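Local coordinates for internalin C2 (Listeria monocytogenes serotype 4b str. F2365, PDB 4FHO), which probably serves the bacterium in host-cell adhesion or invasion, as a leucine-rich-repeat internalin whose curved parallel sheet would offer a surface for partner proteins, at residues T60-I65 and L84-N89; L68-G73 and L90-E95. All coordinates share one frame; numbering follows the deposited sequence.

Contact 1 of 2, residues T60-I65 and L84-N89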
# COMPACT_ATOMS: atom_id res chain seq x y z
N THR A 60 13.11 -11.20 -5.27
CA THR A 60 14.04 -10.06 -5.35
C THR A 60 13.82 -9.13 -6.54
O THR A 60 14.35 -8.04 -6.53
CB THR A 60 15.51 -10.52 -5.33
OG1 THR A 60 15.78 -11.36 -6.46
CG2 THR A 60 15.77 -11.28 -4.07
N THR A 61 13.06 -9.56 -7.54
CA THR A 61 12.72 -8.72 -8.69
C THR A 61 11.36 -9.11 -9.24
O THR A 61 11.03 -10.30 -9.31
CB THR A 61 13.78 -8.81 -9.81
OG1 THR A 61 13.33 -8.06 -10.95
CG2 THR A 61 14.02 -10.25 -10.23
N ILE A 62 10.59 -8.09 -9.62
CA ILE A 62 9.25 -8.28 -10.20
C ILE A 62 9.23 -8.02 -11.70
O ILE A 62 8.17 -7.77 -12.26
CB ILE A 62 8.17 -7.46 -9.44
CG1 ILE A 62 8.43 -5.95 -9.51
CG2 ILE A 62 8.08 -7.99 -8.00
CD1 ILE A 62 7.28 -5.10 -9.01
N GLU A 63 10.40 -8.09 -12.35
CA GLU A 63 10.48 -8.10 -13.82
C GLU A 63 9.51 -9.13 -14.40
O GLU A 63 9.42 -10.25 -13.91
CB GLU A 63 11.93 -8.41 -14.28
CG GLU A 63 12.15 -8.51 -15.78
CD GLU A 63 11.72 -7.26 -16.54
OE1 GLU A 63 11.80 -6.14 -15.96
OE2 GLU A 63 11.31 -7.41 -17.71
N GLY A 64 8.78 -8.72 -15.44
CA GLY A 64 7.74 -9.53 -16.06
C GLY A 64 6.33 -9.13 -15.69
O GLY A 64 5.40 -9.43 -16.43
N ILE A 65 6.16 -8.51 -14.51
CA ILE A 65 4.84 -8.07 -14.03
C ILE A 65 4.17 -7.08 -14.98
O ILE A 65 2.93 -7.08 -15.09
CB ILE A 65 4.91 -7.51 -12.56
CG1 ILE A 65 3.59 -7.69 -11.83
CG2 ILE A 65 5.30 -6.04 -12.53
CD1 ILE A 65 3.38 -9.09 -11.34
N LEU A 84 10.37 -1.10 -8.07
CA LEU A 84 8.95 -1.18 -8.43
C LEU A 84 8.66 -0.71 -9.85
O LEU A 84 7.50 -0.66 -10.26
CB LEU A 84 8.13 -0.37 -7.42
CG LEU A 84 8.21 -0.86 -5.96
CD1 LEU A 84 7.35 0.01 -5.07
CD2 LEU A 84 7.84 -2.33 -5.81
N THR A 85 9.71 -0.44 -10.64
CA THR A 85 9.57 0.05 -12.03
C THR A 85 8.64 -0.81 -12.92
O THR A 85 7.86 -0.24 -13.68
CB THR A 85 10.97 0.29 -12.66
OG1 THR A 85 11.60 1.37 -11.96
CG2 THR A 85 10.89 0.64 -14.15
N PRO A 86 8.68 -2.15 -12.81
CA PRO A 86 7.77 -3.00 -13.61
C PRO A 86 6.25 -2.82 -13.38
O PRO A 86 5.48 -3.19 -14.27
CB PRO A 86 8.19 -4.42 -13.20
CG PRO A 86 9.64 -4.28 -12.90
CD PRO A 86 9.70 -2.98 -12.14
N LEU A 87 5.86 -2.26 -12.23
CA LEU A 87 4.46 -1.87 -11.95
C LEU A 87 3.94 -0.60 -12.64
O LEU A 87 2.73 -0.43 -12.69
CB LEU A 87 4.23 -1.65 -10.43
CG LEU A 87 4.44 -2.80 -9.47
CD1 LEU A 87 4.20 -2.36 -8.04
CD2 LEU A 87 3.48 -3.91 -9.85
N LYS A 88 4.84 0.27 -13.17
CA LYS A 88 4.53 1.68 -13.54
C LYS A 88 3.28 1.91 -14.34
O LYS A 88 2.59 2.91 -14.14
CB LYS A 88 5.61 2.26 -14.45
CG LYS A 88 6.85 2.88 -13.83
CD LYS A 88 7.68 3.61 -14.90
CE LYS A 88 8.09 2.74 -16.08
NZ LYS A 88 9.43 3.03 -16.63
N ASN A 89 3.09 1.07 -15.35
CA ASN A 89 2.04 1.25 -16.36
C ASN A 89 0.83 0.35 -16.17
O ASN A 89 -0.07 0.34 -17.01
CB ASN A 89 2.63 1.07 -17.77
CG ASN A 89 3.74 2.06 -18.09
OD1 ASN A 89 3.73 3.20 -17.62
ND2 ASN A 89 4.68 1.63 -18.90
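Two successive convex-side turns of the leucine-rich-repeat solenoid stack here, the turn at 60-65 lying against the 3-10 segment 85-87, with Glu63 and Pro86 as the nearest CA pair. Pro86 is the centre of the contact. Its ring crosses the Ile62 side chain obliquely, CG1 of Ile62 standing 4.0 Å from CG of Pro86, and the same ring lies near the backbone of the type II turn from Ile62 to Ile65.

Torsions decide what each isoleucine offers. In Ile62, CG1 takes the crowded position between backbone N and carbonyl carbon (chi1 62°), and an extended chi2 carries CD1 on to Leu87, where it reaches CG at 3.7 Å; these two side chains cross at about a right angle. In Ile65, CG1 is instead anti to the backbone N (chi1 -152°), so CG2 occupies the crowded place and does the touching, while the CG1 branch leads away from Pro86 and Leu87. Leu84 begins by pointing away but turns back so that its CD2 lies 4.3 Å from Ile62 CD1.

The turn itself is fixed from within. Thr61 OG1 accepts from Glu63 N at 3.2 Å and 169°, forming an ST turn, and Ile65 N bonds to Ile62 O. Glu63, bent at chi2, crosses Pro86 at about a right angle and makes a marginal contact, OE1 lying 4.2 Å from Pro86 CG; its OE2 is hydrogen-bonded to Gln66 NE2. Leu74 of strand 73-75 meets both Ile65 and Leu87. The tightest carbon pair is Ile65 CG2 to Pro86 CB, 3.4 Å, closer than usual van der Waals contact.

Contact 2 of 2, residues L68-G73 and L90-E95; sequences LNNLIG and LTKITE
Backbone hydrogen bonding brings two neighbouring repeats into register where strands 73-75 and 95-97 of the parallel leucine-rich-repeat sheet start, with Gly73 and Glu95 forming a parallel bridge. Ile72 O is the focus. It accepts from Thr94 N at 2.8 Å, in the carbonyl plane and on a lone pair, and from Glu95 N at 3.1 Å, nearly along the C=O axis (160°). A weak third bond comes from Thr94 OG1, which chi1 of 65° places between its own N and carbonyl carbon; that side chain runs alongside Ile72. CA-H...O contacts from Ile93 CA to Ile72 O and from Gly73 CA to Glu95 O supplement these bonds.

Before the bridge, a water fills the role of direct pairing: it donates to Asn69 O and Leu71 O and accepts from Lys92 N at 2.9 Å. Leu71 O also lies near Ile93 N, but the angle is too poor for a bond.

Among side chains, Lys92 extends fully beyond CG beside Asn70, and its NZ donates to Asn70 OD1 at 2.7 Å, from 40° above the amide carbonyl plane. Asn70 ND2 is held by Asp47 O.

The apolar contact is on the inward side: CD1 of Leu90 meets CD2 of Leu71 at 4.1 Å as the two cross obliquely. The other methyl of Leu90, CD2, packs 3.3 Å from the carbonyl oxygen Leu68 O.

Glu95 bends at chi2 and folds over Gly73 CA, with carboxylates of Glu75 and Glu97 close by. In the conformer described, these like charges may raise its pKa, though a second conformer makes this less certain. The shared Ile72 carbonyl, and a water joining only main-chain atoms, set the register chiefly through the backbone.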
# COMPACT_ATOMS: atom_id res chain seq x y z
N LEU A 68 1.35 -8.34 -17.10
CA LEU A 68 0.08 -8.69 -16.47
C LEU A 68 -0.86 -7.47 -16.51
O LEU A 68 -1.09 -6.82 -15.48
CB LEU A 68 0.32 -9.25 -15.06
CG LEU A 68 1.37 -10.36 -14.94
CD1 LEU A 68 1.40 -10.87 -13.51
CD2 LEU A 68 1.11 -11.52 -15.89
N ASN A 69 -1.40 -7.19 -17.70
CA ASN A 69 -2.22 -5.98 -17.97
C ASN A 69 -3.45 -5.85 -17.07
O ASN A 69 -3.73 -4.77 -16.56
CB ASN A 69 -2.66 -5.88 -19.43
CG ASN A 69 -1.50 -5.76 -20.40
OD1 ASN A 69 -0.73 -4.79 -20.35
ND2 ASN A 69 -1.37 -6.75 -21.27
N ASN A 70 -4.16 -6.97 -16.87
CA ASN A 70 -5.42 -7.00 -16.12
C ASN A 70 -5.25 -7.41 -14.64
O ASN A 70 -6.25 -7.78 -14.01
CB ASN A 70 -6.42 -7.92 -16.84
CG ASN A 70 -6.67 -7.49 -18.28
OD1 ASN A 70 -6.75 -6.30 -18.56
ND2 ASN A 70 -6.76 -8.46 -19.19
N LEU A 71 -4.02 -7.32 -14.11
CA LEU A 71 -3.75 -7.62 -12.69
C LEU A 71 -4.54 -6.63 -11.81
O LEU A 71 -4.53 -5.42 -12.07
CB LEU A 71 -2.25 -7.51 -12.39
CG LEU A 71 -1.76 -8.06 -11.03
CD1 LEU A 71 -1.95 -9.56 -10.93
CD2 LEU A 71 -0.30 -7.67 -10.85
N ILE A 72 -5.25 -7.18 -10.84
CA ILE A 72 -6.12 -6.47 -9.89
C ILE A 72 -5.51 -6.46 -8.47
O ILE A 72 -5.53 -5.43 -7.81
CB ILE A 72 -7.54 -7.09 -9.88
CG1 ILE A 72 -8.28 -6.74 -11.17
CG2 ILE A 72 -8.38 -6.60 -8.70
CD1 ILE A 72 -9.56 -7.52 -11.38
N GLY A 73 -4.99 -7.60 -8.02
CA GLY A 73 -4.41 -7.76 -6.68
C GLY A 73 -2.99 -8.31 -6.75
O GLY A 73 -2.75 -9.29 -7.45
N LEU A 90 0.79 -0.39 -15.06
CA LEU A 90 -0.40 -1.17 -14.70
C LEU A 90 -1.55 -0.21 -14.38
O LEU A 90 -1.38 0.72 -13.59
CB LEU A 90 -0.14 -2.08 -13.49
CG LEU A 90 0.91 -3.20 -13.64
CD1 LEU A 90 0.96 -4.06 -12.39
CD2 LEU A 90 0.66 -4.08 -14.85
N THR A 91 -2.70 -0.45 -15.02
CA THR A 91 -3.85 0.46 -14.96
C THR A 91 -5.07 -0.07 -14.20
O THR A 91 -5.97 0.72 -13.92
CB THR A 91 -4.28 0.84 -16.40
OG1 THR A 91 -4.66 -0.34 -17.11
CG2 THR A 91 -3.13 1.54 -17.14
N LYS A 92 -5.10 -1.36 -13.85
CA LYS A 92 -6.24 -2.00 -13.15
C LYS A 92 -5.94 -2.57 -11.74
O LYS A 92 -6.83 -3.14 -11.12
CB LYS A 92 -6.81 -3.12 -14.04
CG LYS A 92 -7.40 -2.58 -15.33
CD LYS A 92 -8.02 -3.67 -16.18
CE LYS A 92 -8.36 -3.16 -17.57
NZ LYS A 92 -8.55 -4.32 -18.49
N ILE A 93 -4.70 -2.40 -11.24
CA ILE A 93 -4.33 -2.85 -9.88
C ILE A 93 -5.10 -2.02 -8.85
O ILE A 93 -5.09 -0.79 -8.92
CB ILE A 93 -2.78 -2.83 -9.66
CG1 ILE A 93 -2.40 -3.39 -8.28
CG2 ILE A 93 -2.19 -1.44 -9.80
CD1 ILE A 93 -0.94 -3.77 -8.16
N THR A 94 -5.87 -2.69 -7.98
CA THR A 94 -6.61 -2.04 -6.86
C THR A 94 -6.06 -2.38 -5.45
O THR A 94 -6.34 -1.65 -4.51
CB THR A 94 -8.12 -2.36 -6.89
OG1 THR A 94 -8.35 -3.76 -6.69
CG2 THR A 94 -8.74 -1.94 -8.22
N GLU A 95 -5.34 -3.50 -5.35
CA GLU A 95 -4.79 -4.01 -4.09
C GLU A 95 -3.31 -4.27 -4.31
O GLU A 95 -2.94 -5.12 -5.13
CB GLU A 95 -5.53 -5.29 -3.68
CG GLU A 95 -5.01 -5.95 -2.41
CD GLU A 95 -4.41 -7.34 -2.63
OE1 GLU A 95 -5.17 -8.34 -2.64
OE2 GLU A 95 -3.17 -7.43 -2.76
O HOH W 1 -3.36 -3.65 -13.98

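Overall arrangement
From the N-terminal cap with helix 43-47, the chain makes strand 51-53, then residues 60-65 on the convex side, residues 68-73, and strand 73-75. After that strand it repeats the path through 84-89 and 90-95 into strand 95-97. Contact 1 closes the 18 intervening residues on the convex side, and contact 2 closes 16 at the approach to the parallel sheet. Because their segments alternate, the two closures cross rather than nest, as expected when equivalent parts of successive coils stack. Their centres lie 12 Å apart and they meet inside the coil, where Ile65 CD1 packs on Leu71 CD2 and Ile65 O on Leu90 CD2.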